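Local coordinates for envelope glycoprotein E (Human herpesvirus 1, PDB 2GIY) that pairs with gI to bind the Fc part of host IgG and to direct cell-to-cell spread of the virus, at residues A[14-18]-A[32-36]; A[51-55]-A[87-91]; A[94-100]-A[113-119]; A[142-148]-A[160-166]. All coordinates share one frame. Residues are numbered along the deposited sequence.

Interaction 1: residues A[14-18]-A[32-36]; sequences RMETP and NVSIH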
loop_
_atom_site.group_PDB
_atom_site.type_symbol
_atom_site.label_atom_id
_atom_site.label_comp_id
_atom_site.label_asym_id
_atom_site.label_seq_id
_atom_site.Cartn_x
_atom_site.Cartn_y
_atom_site.Cartn_z
ATOM N N ARG A 14 -4.676 2.760 4.138
ATOM C CA ARG A 14 -4.280 1.617 3.327
ATOM C C ARG A 14 -5.343 1.424 2.253
ATOM O O ARG A 14 -6.534 1.465 2.547
ATOM C CB ARG A 14 -4.172 0.363 4.203
ATOM C CG ARG A 14 -3.469 -0.805 3.526
ATOM C CD ARG A 14 -3.234 -1.984 4.471
ATOM N NE ARG A 14 -4.445 -2.759 4.735
ATOM C CZ ARG A 14 -5.384 -2.426 5.615
ATOM N NH1 ARG A 14 -5.264 -1.320 6.337
ATOM N NH2 ARG A 14 -6.448 -3.199 5.772
ATOM N N MET A 15 -4.909 1.234 1.009
ATOM C CA MET A 15 -5.829 1.043 -0.107
ATOM C C MET A 15 -5.527 -0.244 -0.869
ATOM O O MET A 15 -4.365 -0.613 -1.050
ATOM C CB MET A 15 -5.749 2.227 -1.076
ATOM C CG MET A 15 -6.737 2.147 -2.232
ATOM S SD MET A 15 -6.467 3.426 -3.484
ATOM C CE MET A 15 -6.740 4.902 -2.513
ATOM N N GLU A 16 -6.581 -0.914 -1.318
ATOM C CA GLU A 16 -6.447 -2.157 -2.071
ATOM C C GLU A 16 -7.442 -2.178 -3.222
ATOM O O GLU A 16 -8.602 -1.811 -3.057
ATOM C CB GLU A 16 -6.712 -3.360 -1.160
ATOM C CG GLU A 16 -5.611 -3.667 -0.157
ATOM C CD GLU A 16 -4.475 -4.465 -0.769
ATOM O OE1 GLU A 16 -4.739 -5.576 -1.276
ATOM O OE2 GLU A 16 -3.319 -3.988 -0.742
ATOM N N THR A 17 -6.983 -2.603 -4.392
ATOM C CA THR A 17 -7.852 -2.700 -5.558
ATOM C C THR A 17 -7.134 -3.354 -6.722
ATOM O O THR A 17 -5.919 -3.240 -6.850
ATOM C CB THR A 17 -8.335 -1.319 -6.045
ATOM O OG1 THR A 17 -9.109 -1.486 -7.243
ATOM C CG2 THR A 17 -7.146 -0.413 -6.348
ATOM N N PRO A 18 -7.878 -4.078 -7.569
ATOM C CA PRO A 18 -7.250 -4.720 -8.726
ATOM C C PRO A 18 -6.734 -3.584 -9.607
ATOM O O PRO A 18 -7.287 -2.480 -9.578
ATOM C CB PRO A 18 -8.410 -5.469 -9.371
ATOM C CG PRO A 18 -9.258 -5.836 -8.195
ATOM C CD PRO A 18 -9.257 -4.564 -7.382
ATOM N N ASN A 32 -14.052 -1.817 -7.148
ATOM C CA ASN A 32 -14.080 -2.510 -5.869
ATOM C C ASN A 32 -12.840 -2.144 -5.070
ATOM O O ASN A 32 -11.995 -2.989 -4.781
ATOM C CB ASN A 32 -14.142 -4.022 -6.100
ATOM C CG ASN A 32 -14.235 -4.805 -4.809
ATOM O OD1 ASN A 32 -15.055 -4.499 -3.941
ATOM N ND2 ASN A 32 -13.399 -5.828 -4.677
ATOM N N VAL A 33 -12.736 -0.863 -4.735
ATOM C CA VAL A 33 -11.610 -0.358 -3.971
ATOM C C VAL A 33 -11.911 -0.481 -2.484
ATOM O O VAL A 33 -13.034 -0.225 -2.048
ATOM C CB VAL A 33 -11.348 1.130 -4.296
ATOM C CG1 VAL A 33 -10.153 1.643 -3.504
ATOM C CG2 VAL A 33 -11.114 1.298 -5.791
ATOM N N SER A 34 -10.908 -0.890 -1.717
ATOM C CA SER A 34 -11.053 -1.020 -0.275
ATOM C C SER A 34 -10.102 -0.017 0.357
ATOM O O SER A 34 -8.912 0.020 0.031
ATOM C CB SER A 34 -10.694 -2.437 0.178
ATOM O OG SER A 34 -10.905 -2.581 1.570
ATOM N N ILE A 35 -10.627 0.801 1.259
ATOM C CA ILE A 35 -9.819 1.818 1.916
ATOM C C ILE A 35 -10.056 1.796 3.418
ATOM O O ILE A 35 -11.194 1.896 3.873
ATOM C CB ILE A 35 -10.181 3.220 1.395
ATOM C CG1 ILE A 35 -9.899 3.308 -0.107
ATOM C CG2 ILE A 35 -9.386 4.281 2.155
ATOM C CD1 ILE A 35 -10.488 4.535 -0.752
ATOM N N HIS A 36 -8.975 1.679 4.178
ATOM C CA HIS A 36 -9.057 1.661 5.629
ATOM C C HIS A 36 -8.239 2.814 6.179
ATOM O O HIS A 36 -7.156 3.115 5.682
ATOM C CB HIS A 36 -8.511 0.341 6.177
ATOM C CG HIS A 36 -9.344 -0.849 5.821
ATOM N ND1 HIS A 36 -10.294 -1.375 6.670
ATOM C CD2 HIS A 36 -9.385 -1.603 4.697
ATOM C CE1 HIS A 36 -10.884 -2.401 6.084
ATOM N NE2 HIS A 36 -10.351 -2.561 4.886
HETATM O O HOH W 1 -11.725 -2.075 -8.437
#

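Interaction 2: residues A[51-55]-A[87-91]; sequences WLRFD and AASTW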
loop_
_atom_site.group_PDB
_atom_site.type_symbol
_atom_site.label_atom_id
_atom_site.label_comp_id
_atom_site.label_asym_id
_atom_site.label_seq_id
_atom_site.Cartn_x
_atom_site.Cartn_y
_atom_site.Cartn_z
ATOM N N TRP A 51 -11.052 10.921 -7.246
ATOM C CA TRP A 51 -10.936 10.081 -8.428
ATOM C C TRP A 51 -10.445 10.956 -9.571
ATOM O O TRP A 51 -10.994 12.031 -9.822
ATOM C CB TRP A 51 -12.281 9.454 -8.828
ATOM C CG TRP A 51 -12.623 8.219 -8.058
ATOM C CD1 TRP A 51 -13.461 8.127 -6.982
ATOM C CD2 TRP A 51 -12.117 6.897 -8.288
ATOM N NE1 TRP A 51 -13.506 6.831 -6.530
ATOM C CE2 TRP A 51 -12.691 6.055 -7.313
ATOM C CE3 TRP A 51 -11.232 6.345 -9.225
ATOM C CZ2 TRP A 51 -12.409 4.683 -7.241
ATOM C CZ3 TRP A 51 -10.948 4.974 -9.155
ATOM C CH2 TRP A 51 -11.538 4.163 -8.169
ATOM N N LEU A 52 -9.403 10.495 -10.249
ATOM C CA LEU A 52 -8.837 11.214 -11.383
ATOM C C LEU A 52 -8.971 10.296 -12.592
ATOM O O LEU A 52 -8.835 9.079 -12.466
ATOM C CB LEU A 52 -7.360 11.531 -11.129
ATOM C CG LEU A 52 -7.062 12.334 -9.862
ATOM C CD1 LEU A 52 -5.549 12.498 -9.710
ATOM C CD2 LEU A 52 -7.755 13.694 -9.933
ATOM N N ARG A 53 -9.256 10.878 -13.754
ATOM C CA ARG A 53 -9.428 10.124 -14.993
ATOM C C ARG A 53 -8.430 10.640 -16.035
ATOM O O ARG A 53 -8.301 11.846 -16.239
ATOM C CB ARG A 53 -10.865 10.306 -15.507
ATOM C CG ARG A 53 -11.219 9.532 -16.772
ATOM C CD ARG A 53 -12.634 9.876 -17.251
ATOM N NE ARG A 53 -12.776 11.313 -17.481
ATOM C CZ ARG A 53 -13.873 11.910 -17.945
ATOM N NH1 ARG A 53 -14.956 11.199 -18.241
ATOM N NH2 ARG A 53 -13.884 13.229 -18.111
ATOM N N PHE A 54 -7.729 9.727 -16.695
ATOM C CA PHE A 54 -6.750 10.115 -17.701
ATOM C C PHE A 54 -7.038 9.495 -19.056
ATOM O O PHE A 54 -7.320 8.297 -19.164
ATOM C CB PHE A 54 -5.343 9.710 -17.251
ATOM C CG PHE A 54 -4.853 10.464 -16.045
ATOM C CD1 PHE A 54 -4.197 11.684 -16.187
ATOM C CD2 PHE A 54 -5.062 9.961 -14.766
ATOM C CE1 PHE A 54 -3.756 12.396 -15.068
ATOM C CE2 PHE A 54 -4.627 10.662 -13.640
ATOM C CZ PHE A 54 -3.971 11.886 -13.792
ATOM N N ASP A 55 -6.976 10.328 -20.086
ATOM C CA ASP A 55 -7.191 9.879 -21.455
ATOM C C ASP A 55 -6.050 8.935 -21.836
ATOM O O ASP A 55 -4.888 9.176 -21.487
ATOM C CB ASP A 55 -7.198 11.086 -22.398
ATOM C CG ASP A 55 -7.245 10.686 -23.863
ATOM O OD1 ASP A 55 -8.317 10.261 -24.336
ATOM O OD2 ASP A 55 -6.199 10.795 -24.541
ATOM N N ALA A 87 1.118 10.045 -20.295
ATOM C CA ALA A 87 1.544 10.167 -18.909
ATOM C C ALA A 87 0.470 10.713 -17.980
ATOM O O ALA A 87 -0.317 11.573 -18.360
ATOM C CB ALA A 87 2.781 11.058 -18.828
ATOM N N ALA A 88 0.452 10.194 -16.756
ATOM C CA ALA A 88 -0.470 10.653 -15.724
ATOM C C ALA A 88 0.476 11.283 -14.704
ATOM O O ALA A 88 1.163 10.575 -13.963
ATOM C CB ALA A 88 -1.218 9.471 -15.115
ATOM N N SER A 89 0.533 12.612 -14.687
ATOM C CA SER A 89 1.448 13.318 -13.788
ATOM C C SER A 89 0.888 14.609 -13.217
ATOM O O SER A 89 1.495 15.220 -12.336
ATOM C CB SER A 89 2.745 13.640 -14.531
ATOM O OG SER A 89 2.488 14.515 -15.624
ATOM N N THR A 90 -0.252 15.042 -13.733
ATOM C CA THR A 90 -0.863 16.269 -13.251
ATOM C C THR A 90 -2.322 16.254 -13.675
ATOM O O THR A 90 -2.731 15.407 -14.468
ATOM C CB THR A 90 -0.155 17.513 -13.848
ATOM O OG1 THR A 90 -0.562 18.687 -13.138
ATOM C CG2 THR A 90 -0.510 17.670 -15.327
ATOM N N TRP A 91 -3.111 17.177 -13.144
ATOM C CA TRP A 91 -4.513 17.223 -13.507
ATOM C C TRP A 91 -5.120 18.587 -13.236
ATOM O O TRP A 91 -4.537 19.424 -12.545
ATOM C CB TRP A 91 -5.283 16.133 -12.739
ATOM C CG TRP A 91 -5.152 16.247 -11.245
ATOM C CD1 TRP A 91 -5.962 16.950 -10.401
ATOM C CD2 TRP A 91 -4.119 15.680 -10.429
ATOM N NE1 TRP A 91 -5.499 16.858 -9.108
ATOM C CE2 TRP A 91 -4.369 16.083 -9.098
ATOM C CE3 TRP A 91 -3.007 14.869 -10.693
ATOM C CZ2 TRP A 91 -3.542 15.705 -8.029
ATOM C CZ3 TRP A 91 -2.183 14.492 -9.629
ATOM C CH2 TRP A 91 -2.459 14.911 -8.316
#

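Interaction 3: residues A[94-100]-A[113-119]; sequences RLAVRSY and SAEAHME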
loop_
_atom_site.group_PDB
_atom_site.type_symbol
_atom_site.label_atom_id
_atom_site.label_comp_id
_atom_site.label_asym_id
_atom_site.label_seq_id
_atom_site.Cartn_x
_atom_site.Cartn_y
_atom_site.Cartn_z
ATOM N N ARG A 94 -11.211 17.223 -11.568
ATOM C CA ARG A 94 -11.216 15.995 -10.781
ATOM C C ARG A 94 -12.545 15.318 -11.100
ATOM O O ARG A 94 -13.601 15.942 -10.992
ATOM C CB ARG A 94 -11.115 16.309 -9.286
ATOM C CG ARG A 94 -9.769 16.881 -8.878
ATOM C CD ARG A 94 -9.729 17.276 -7.410
ATOM N NE ARG A 94 -10.652 18.366 -7.110
ATOM C CZ ARG A 94 -10.751 18.956 -5.922
ATOM N NH1 ARG A 94 -9.979 18.561 -4.917
ATOM N NH2 ARG A 94 -11.623 19.939 -5.738
ATOM N N LEU A 95 -12.491 14.053 -11.506
ATOM C CA LEU A 95 -13.690 13.303 -11.870
ATOM C C LEU A 95 -14.720 13.244 -10.745
ATOM O O LEU A 95 -15.918 13.421 -10.970
ATOM C CB LEU A 95 -13.315 11.873 -12.287
ATOM C CG LEU A 95 -14.495 10.982 -12.701
ATOM C CD1 LEU A 95 -15.086 11.485 -14.014
ATOM C CD2 LEU A 95 -14.035 9.539 -12.846
ATOM N N ALA A 96 -14.251 12.980 -9.534
ATOM C CA ALA A 96 -15.144 12.904 -8.391
ATOM C C ALA A 96 -14.358 13.101 -7.114
ATOM O O ALA A 96 -13.165 12.795 -7.053
ATOM C CB ALA A 96 -15.854 11.552 -8.368
ATOM N N VAL A 97 -15.031 13.620 -6.094
ATOM C CA VAL A 97 -14.401 13.853 -4.805
ATOM C C VAL A 97 -15.415 13.668 -3.685
ATOM O O VAL A 97 -16.507 14.237 -3.729
ATOM C CB VAL A 97 -13.856 15.298 -4.682
ATOM C CG1 VAL A 97 -13.205 15.488 -3.318
ATOM C CG2 VAL A 97 -12.857 15.595 -5.798
ATOM N N ARG A 98 -15.069 12.845 -2.702
ATOM C CA ARG A 98 -15.935 12.663 -1.546
ATOM C C ARG A 98 -15.108 13.242 -0.405
ATOM O O ARG A 98 -13.975 12.800 -0.157
ATOM C CB ARG A 98 -16.262 11.184 -1.305
ATOM C CG ARG A 98 -17.452 10.983 -0.374
ATOM C CD ARG A 98 -17.878 9.521 -0.257
ATOM N NE ARG A 98 -18.794 9.076 -1.312
ATOM C CZ ARG A 98 -20.056 9.486 -1.445
ATOM N NH1 ARG A 98 -20.570 10.365 -0.599
ATOM N NH2 ARG A 98 -20.820 8.983 -2.404
ATOM N N SER A 99 -15.658 14.248 0.271
ATOM C CA SER A 99 -14.942 14.911 1.352
ATOM C C SER A 99 -15.495 14.607 2.731
ATOM O O SER A 99 -16.690 14.367 2.898
ATOM C CB SER A 99 -14.943 16.422 1.117
ATOM O OG SER A 99 -14.348 16.723 -0.134
ATOM N N TYR A 100 -14.597 14.623 3.712
ATOM C CA TYR A 100 -14.936 14.342 5.098
ATOM C C TYR A 100 -14.324 15.450 5.948
ATOM O O TYR A 100 -13.216 15.909 5.674
ATOM C CB TYR A 100 -14.347 12.986 5.520
ATOM C CG TYR A 100 -14.679 11.832 4.590
ATOM C CD1 TYR A 100 -14.112 11.746 3.312
ATOM C CD2 TYR A 100 -15.567 10.835 4.983
ATOM C CE1 TYR A 100 -14.426 10.691 2.451
ATOM C CE2 TYR A 100 -15.891 9.778 4.133
ATOM C CZ TYR A 100 -15.318 9.712 2.869
ATOM O OH TYR A 100 -15.651 8.673 2.039
ATOM N N SER A 113 -18.450 12.133 7.088
ATOM C CA SER A 113 -18.734 12.441 5.686
ATOM C C SER A 113 -19.349 13.841 5.637
ATOM O O SER A 113 -20.203 14.173 6.462
ATOM C CB SER A 113 -19.717 11.412 5.114
ATOM O OG SER A 113 -20.102 11.745 3.789
ATOM N N ALA A 114 -18.921 14.656 4.676
ATOM C CA ALA A 114 -19.426 16.020 4.568
ATOM C C ALA A 114 -19.962 16.412 3.195
ATOM O O ALA A 114 -21.101 16.867 3.078
ATOM C CB ALA A 114 -18.338 17.003 4.994
ATOM N N GLU A 115 -19.143 16.262 2.159
ATOM C CA GLU A 115 -19.571 16.633 0.814
ATOM C C GLU A 115 -19.205 15.590 -0.232
ATOM O O GLU A 115 -18.357 14.723 -0.002
ATOM C CB GLU A 115 -18.955 17.972 0.398
ATOM C CG GLU A 115 -19.203 19.122 1.358
ATOM C CD GLU A 115 -18.872 20.474 0.742
ATOM O OE1 GLU A 115 -18.065 20.518 -0.212
ATOM O OE2 GLU A 115 -19.415 21.495 1.216
ATOM N N ALA A 116 -19.855 15.685 -1.387
ATOM C CA ALA A 116 -19.591 14.772 -2.490
ATOM C C ALA A 116 -19.815 15.513 -3.799
ATOM O O ALA A 116 -20.817 16.206 -3.966
ATOM C CB ALA A 116 -20.509 13.559 -2.411
ATOM N N HIS A 117 -18.875 15.357 -4.723
ATOM C CA HIS A 117 -18.948 16.010 -6.021
ATOM C C HIS A 117 -18.595 15.022 -7.114
ATOM O O HIS A 117 -17.759 14.139 -6.922
ATOM C CB HIS A 117 -17.967 17.179 -6.068
ATOM C CG HIS A 117 -18.161 18.177 -4.970
ATOM N ND1 HIS A 117 -19.041 19.233 -5.070
ATOM C CD2 HIS A 117 -17.598 18.271 -3.742
ATOM C CE1 HIS A 117 -19.010 19.937 -3.952
ATOM N NE2 HIS A 117 -18.142 19.373 -3.129
ATOM N N MET A 118 -19.241 15.169 -8.264
ATOM C CA MET A 118 -18.963 14.294 -9.392
ATOM C C MET A 118 -19.217 15.043 -10.686
ATOM O O MET A 118 -20.202 15.768 -10.808
ATOM C CB MET A 118 -19.837 13.034 -9.343
ATOM C CG MET A 118 -19.584 12.076 -10.512
ATOM S SD MET A 118 -20.447 10.498 -10.378
ATOM C CE MET A 118 -19.336 9.623 -9.265
ATOM N N GLU A 119 -18.308 14.878 -11.641
ATOM C CA GLU A 119 -18.438 15.518 -12.936
ATOM C C GLU A 119 -19.597 14.888 -13.691
ATOM O O GLU A 119 -19.873 13.694 -13.544
ATOM C CB GLU A 119 -17.160 15.326 -13.759
ATOM C CG GLU A 119 -16.033 16.293 -13.456
ATOM C CD GLU A 119 -14.769 15.955 -14.239
ATOM O OE1 GLU A 119 -14.880 15.645 -15.444
ATOM O OE2 GLU A 119 -13.667 16.002 -13.653
HETATM O O HOH W 2 -19.379 12.543 1.337
#

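Interaction 4: residues A[142-148]-A[160-166]; sequences HSGLYLC and GHITIST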
loop_
_atom_site.group_PDB
_atom_site.type_symbol
_atom_site.label_atom_id
_atom_site.label_comp_id
_atom_site.label_asym_id
_atom_site.label_seq_id
_atom_site.Cartn_x
_atom_site.Cartn_y
_atom_site.Cartn_z
ATOM N N HIS A 142 -15.990 5.520 -21.654
ATOM C CA HIS A 142 -15.560 5.369 -20.261
ATOM C C HIS A 142 -14.157 4.791 -20.090
ATOM O O HIS A 142 -13.612 4.807 -18.989
ATOM C CB HIS A 142 -16.554 4.481 -19.504
ATOM C CG HIS A 142 -17.931 5.056 -19.418
ATOM N ND1 HIS A 142 -19.053 4.368 -19.829
ATOM C CD2 HIS A 142 -18.370 6.252 -18.959
ATOM C CE1 HIS A 142 -20.123 5.115 -19.626
ATOM N NE2 HIS A 142 -19.736 6.263 -19.099
ATOM N N SER A 143 -13.575 4.282 -21.170
ATOM C CA SER A 143 -12.250 3.683 -21.101
ATOM C C SER A 143 -11.159 4.695 -20.771
ATOM O O SER A 143 -11.142 5.803 -21.310
ATOM C CB SER A 143 -11.927 2.985 -22.424
ATOM O OG SER A 143 -12.881 1.962 -22.691
ATOM N N GLY A 144 -10.249 4.307 -19.884
ATOM C CA GLY A 144 -9.165 5.196 -19.519
ATOM C C GLY A 144 -8.429 4.735 -18.282
ATOM O O GLY A 144 -8.686 3.646 -17.760
ATOM N N LEU A 145 -7.501 5.561 -17.817
ATOM C CA LEU A 145 -6.737 5.239 -16.626
ATOM C C LEU A 145 -7.304 6.043 -15.468
ATOM O O LEU A 145 -7.315 7.277 -15.501
ATOM C CB LEU A 145 -5.259 5.579 -16.828
ATOM C CG LEU A 145 -4.367 5.456 -15.590
ATOM C CD1 LEU A 145 -4.405 4.029 -15.062
ATOM C CD2 LEU A 145 -2.942 5.859 -15.945
ATOM N N TYR A 146 -7.783 5.335 -14.451
ATOM C CA TYR A 146 -8.358 5.976 -13.277
ATOM C C TYR A 146 -7.447 5.837 -12.066
ATOM O O TYR A 146 -6.875 4.776 -11.826
ATOM C CB TYR A 146 -9.719 5.351 -12.942
ATOM C CG TYR A 146 -10.796 5.600 -13.973
ATOM C CD1 TYR A 146 -10.744 4.992 -15.230
ATOM C CD2 TYR A 146 -11.858 6.462 -13.701
ATOM C CE1 TYR A 146 -11.722 5.241 -16.192
ATOM C CE2 TYR A 146 -12.844 6.715 -14.659
ATOM C CZ TYR A 146 -12.767 6.100 -15.899
ATOM O OH TYR A 146 -13.742 6.340 -16.838
ATOM N N LEU A 147 -7.315 6.921 -11.311
ATOM C CA LEU A 147 -6.517 6.920 -10.096
ATOM C C LEU A 147 -7.413 7.345 -8.940
ATOM O O LEU A 147 -8.214 8.275 -9.066
ATOM C CB LEU A 147 -5.339 7.901 -10.199
ATOM C CG LEU A 147 -3.990 7.340 -10.670
ATOM C CD1 LEU A 147 -4.094 6.867 -12.111
ATOM C CD2 LEU A 147 -2.911 8.415 -10.534
ATOM N N CYS A 148 -7.291 6.643 -7.825
ATOM C CA CYS A 148 -8.047 6.976 -6.633
ATOM C C CYS A 148 -6.984 7.452 -5.656
ATOM O O CYS A 148 -6.055 6.709 -5.336
ATOM C CB CYS A 148 -8.774 5.749 -6.082
ATOM S SG CYS A 148 -9.781 6.136 -4.619
ATOM N N GLY A 160 -4.020 4.600 -5.634
ATOM C CA GLY A 160 -4.010 3.383 -6.416
ATOM C C GLY A 160 -4.502 3.695 -7.810
ATOM O O GLY A 160 -5.076 4.763 -8.041
ATOM N N HIS A 161 -4.267 2.783 -8.746
ATOM C CA HIS A 161 -4.725 2.996 -10.110
ATOM C C HIS A 161 -5.496 1.796 -10.636
ATOM O O HIS A 161 -5.262 0.653 -10.223
ATOM C CB HIS A 161 -3.543 3.297 -11.042
ATOM C CG HIS A 161 -2.571 2.163 -11.178
ATOM N ND1 HIS A 161 -1.661 1.836 -10.196
ATOM C CD2 HIS A 161 -2.370 1.279 -12.185
ATOM C CE1 HIS A 161 -0.940 0.801 -10.591
ATOM N NE2 HIS A 161 -1.351 0.443 -11.795
ATOM N N ILE A 162 -6.429 2.074 -11.540
ATOM C CA ILE A 162 -7.239 1.045 -12.167
ATOM C C ILE A 162 -7.435 1.409 -13.630
ATOM O O ILE A 162 -7.944 2.486 -13.934
ATOM C CB ILE A 162 -8.658 0.951 -11.561
ATOM C CG1 ILE A 162 -8.596 0.848 -10.039
ATOM C CG2 ILE A 162 -9.376 -0.271 -12.134
ATOM C CD1 ILE A 162 -9.970 0.880 -9.394
ATOM N N THR A 163 -7.007 0.535 -14.535
ATOM C CA THR A 163 -7.233 0.792 -15.946
ATOM C C THR A 163 -8.589 0.155 -16.216
ATOM O O THR A 163 -8.753 -1.069 -16.130
ATOM C CB THR A 163 -6.163 0.140 -16.845
ATOM O OG1 THR A 163 -4.903 0.788 -16.634
ATOM C CG2 THR A 163 -6.547 0.292 -18.312
ATOM N N ILE A 164 -9.565 1.000 -16.511
ATOM C CA ILE A 164 -10.924 0.554 -16.770
ATOM C C ILE A 164 -11.209 0.758 -18.242
ATOM O O ILE A 164 -11.291 1.895 -18.709
ATOM C CB ILE A 164 -11.920 1.372 -15.941
ATOM C CG1 ILE A 164 -11.540 1.282 -14.462
ATOM C CG2 ILE A 164 -13.343 0.867 -16.176
ATOM C CD1 ILE A 164 -12.410 2.135 -13.540
ATOM N N SER A 165 -11.372 -0.331 -18.983
ATOM C CA SER A 165 -11.620 -0.173 -20.410
ATOM C C SER A 165 -12.009 -1.435 -21.149
ATOM O O SER A 165 -12.071 -2.524 -20.575
ATOM C CB SER A 165 -10.382 0.411 -21.077
ATOM O OG SER A 165 -9.283 -0.456 -20.918
ATOM N N THR A 166 -12.286 -1.264 -22.437
ATOM C CA THR A 166 -12.630 -2.381 -23.297
ATOM C C THR A 166 -11.292 -3.004 -23.673
ATOM O O THR A 166 -10.246 -2.372 -23.512
ATOM C CB THR A 166 -13.349 -1.916 -24.574
ATOM O OG1 THR A 166 -12.476 -1.069 -25.339
ATOM C CG2 THR A 166 -14.613 -1.151 -24.223
#

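Interaction 1: residues A[14-18]-A[32-36]
Four backbone hydrogen bonds zip residues 14-18 to 32-36 in antiparallel register: Arg14 N to His36 O (2.9 Å), His36 N to Arg14 O (2.9 Å), Glu16 N to Ser34 O (2.9 Å) and Ser34 N to Glu16 O (2.8 Å). What the side chains do differs on the two faces. Arg14 leaves its strand with chi1 and chi2 both t, then bends at chi3 (p), and the guanidinium swings back over one face of the His36 ring, NH2 lying 3.5 Å from His36 CD2. The charge goes to Glu67 of the second subunit in a salt bridge. Glu16, on the same face, folds with chi1 and chi2 both m, so its carboxylate leads off while its CB sits 4.3 Å from Ser34 CB. In the Ig V-type domain that forms this C-terminal part of the gE ectodomain, these are the A and B strands, and the face carrying Met15 and Ile35 is the one turned into the sandwich. Met15 runs inward with chi1 and chi2 both t and turns at chi3 (m), its CG 3.7 Å from Val33 CG1 and 4.0 Å from Ile35 CG1, and touches Cys148 and Val150. Beyond the strand ends, Thr17 takes chi1 t; its OG1 lies 3.7 Å from Val33 CG2 and 2.9 Å from a water that accepts from Asn32 N at 2.7 Å.

Interaction 2: residues A[51-55]-A[87-91]
Between strand C of the Ig V-type fold and the strand C' that follows, gE carries a long insertion, and residues 87-91 are the part of it that closes over the outer face of strand 45-54. No hydrogen bond crosses here; complementary shape does the work. Leu52 and Phe54 stand up as two neighbouring bumps on one side of the strand, whereas Trp51 between the sheets packs on Cys148 and Val33. Each bump meets its own counterpart. The methyl CD1 of Leu52 lies against the six-membered ring of Trp91, 3.6 Å from its centroid and only 14° off the normal, a CH-pi contact in which the broad indole serves as a flat seat. For Phe54 the roles reverse: its ring is the seat, and the small knob is Ala88, whose CB sits 3.6 Å above the ring centroid, almost exactly on the normal. The backbone from Ala88 to Trp91 bends round this phenyl group, so that the ring fills a hollow with Ala88 over a face and Thr90 O and Trp91 CE3 at the edge. The insertion is held from behind as well: Ala88 is hydrogen-bonded through its backbone to strand 63-66, Ser89 OG to Cys78 O, and Trp91 packs on Leu70 of helix 67-71. The tightest approach across the contact is Phe54 CE1 to Thr90 O, at 3.2 Å.

Interaction 3: residues A[94-100]-A[113-119]
This antiparallel contact pairs the outermost strand of the sheet within this chain, 113-118, with its inner neighbour, 96-103; residues 94-100 and 113-119 correspond to C' and C'' of the Ig V-type fold, the pair that marks a V domain. The strand axes approach to 4.4 Å, with their directions 160° apart. Val97 and His117 form a hydrogen-bonded pair, Val97 N to His117 O (2.9 Å) and His117 N to Val97 O (2.8 Å), and Glu119 N continues the pattern to Leu95 O (2.9 Å). Toward the other end the register slips. Ser99 O accepts from both Glu115 N (3.2 Å) and Ala114 N (2.9 Å), so two residues face one: a classic beta bulge, after which Tyr100 lies opposite Ser113. A water fastens the same end, accepting from Arg98 NH1 (3.1 Å), donating to Glu115 O (2.8 Å) and hydrogen-bonded to Ser113 OG (2.7 Å). On the exposed strand His117 NE2 donates to Glu115 OE1 at 3.1 Å. The opposite face carries Ala96, Arg98, Ala116 and Met118, with Ala96 CB 4.1 Å from Met118 CE. Strand 124-126 packs there, Trp126 touching Ala96 and Met118 and making a cation-pi contact with Arg98, whose NE is bonded to Ser130 O. Strand 96-103 is hydrogen-bonded on its far side to strand 45-54, with a second classic bulge where Leu95 and Ala96 face Trp51.

Interaction 4: residues A[142-148]-A[160-166]
Six backbone hydrogen bonds join residues 142-148 to 160-166, pairing Gly144 with Ile164, Tyr146 with Ile162 and Cys148 with Gly160. The tightest runs from Ile162 N to Tyr146 O (2.8 Å), the longest from Ile164 N to Gly144 O (3.1 Å). Past the last pair a side chain takes over: Ser143 OG accepts from Thr166 N at 3.3 Å, and it is also hydrogen-bonded to Gln169, as is Thr166 OG1. Tyr146 OH donates to His142 O at 2.6 Å, four residues back; with the Ser-Gly-Leu-Tyr-Leu-Cys sequence, this is the tyrosine corner of an Ig strand F. The imidazole of His142 is satisfied at both nitrogens, by Pro122 O and Ser139 N. Ile164 CD1 lies over a face of the Tyr146 ring, 4.0 Å from its centroid. This F-G hairpin runs through the middle of the sheet: backbone groups of Leu145 and Leu147 bond to strand 45-54, those of Thr163 and Ser165 to strand 20-22, and strands 63-66 and 173-176 pack over Leu145 and His161.

How the interactions relate
Along the chain the four contacts come strictly in series, each closing before the next opens, yet in space they interlock. Interactions 2, 3 and 4 share the six-stranded sheet: strand 45-54 of interaction 2 lies between strand 96-103 of interaction 3 and strand 144-152 of interaction 4, whose centres are about 18 Å apart. Interaction 1 belongs to the other side of the sandwich; Met15 and Thr17 pack on interaction 4, centres about 14 Å away, and Val33 meets Trp51 of interaction 2. Interaction 2 adds the insertion on the sheet's outer face. Together they build the V-type domain that contains the Fc-binding region of gE, while interaction 1 also meets the second subunit.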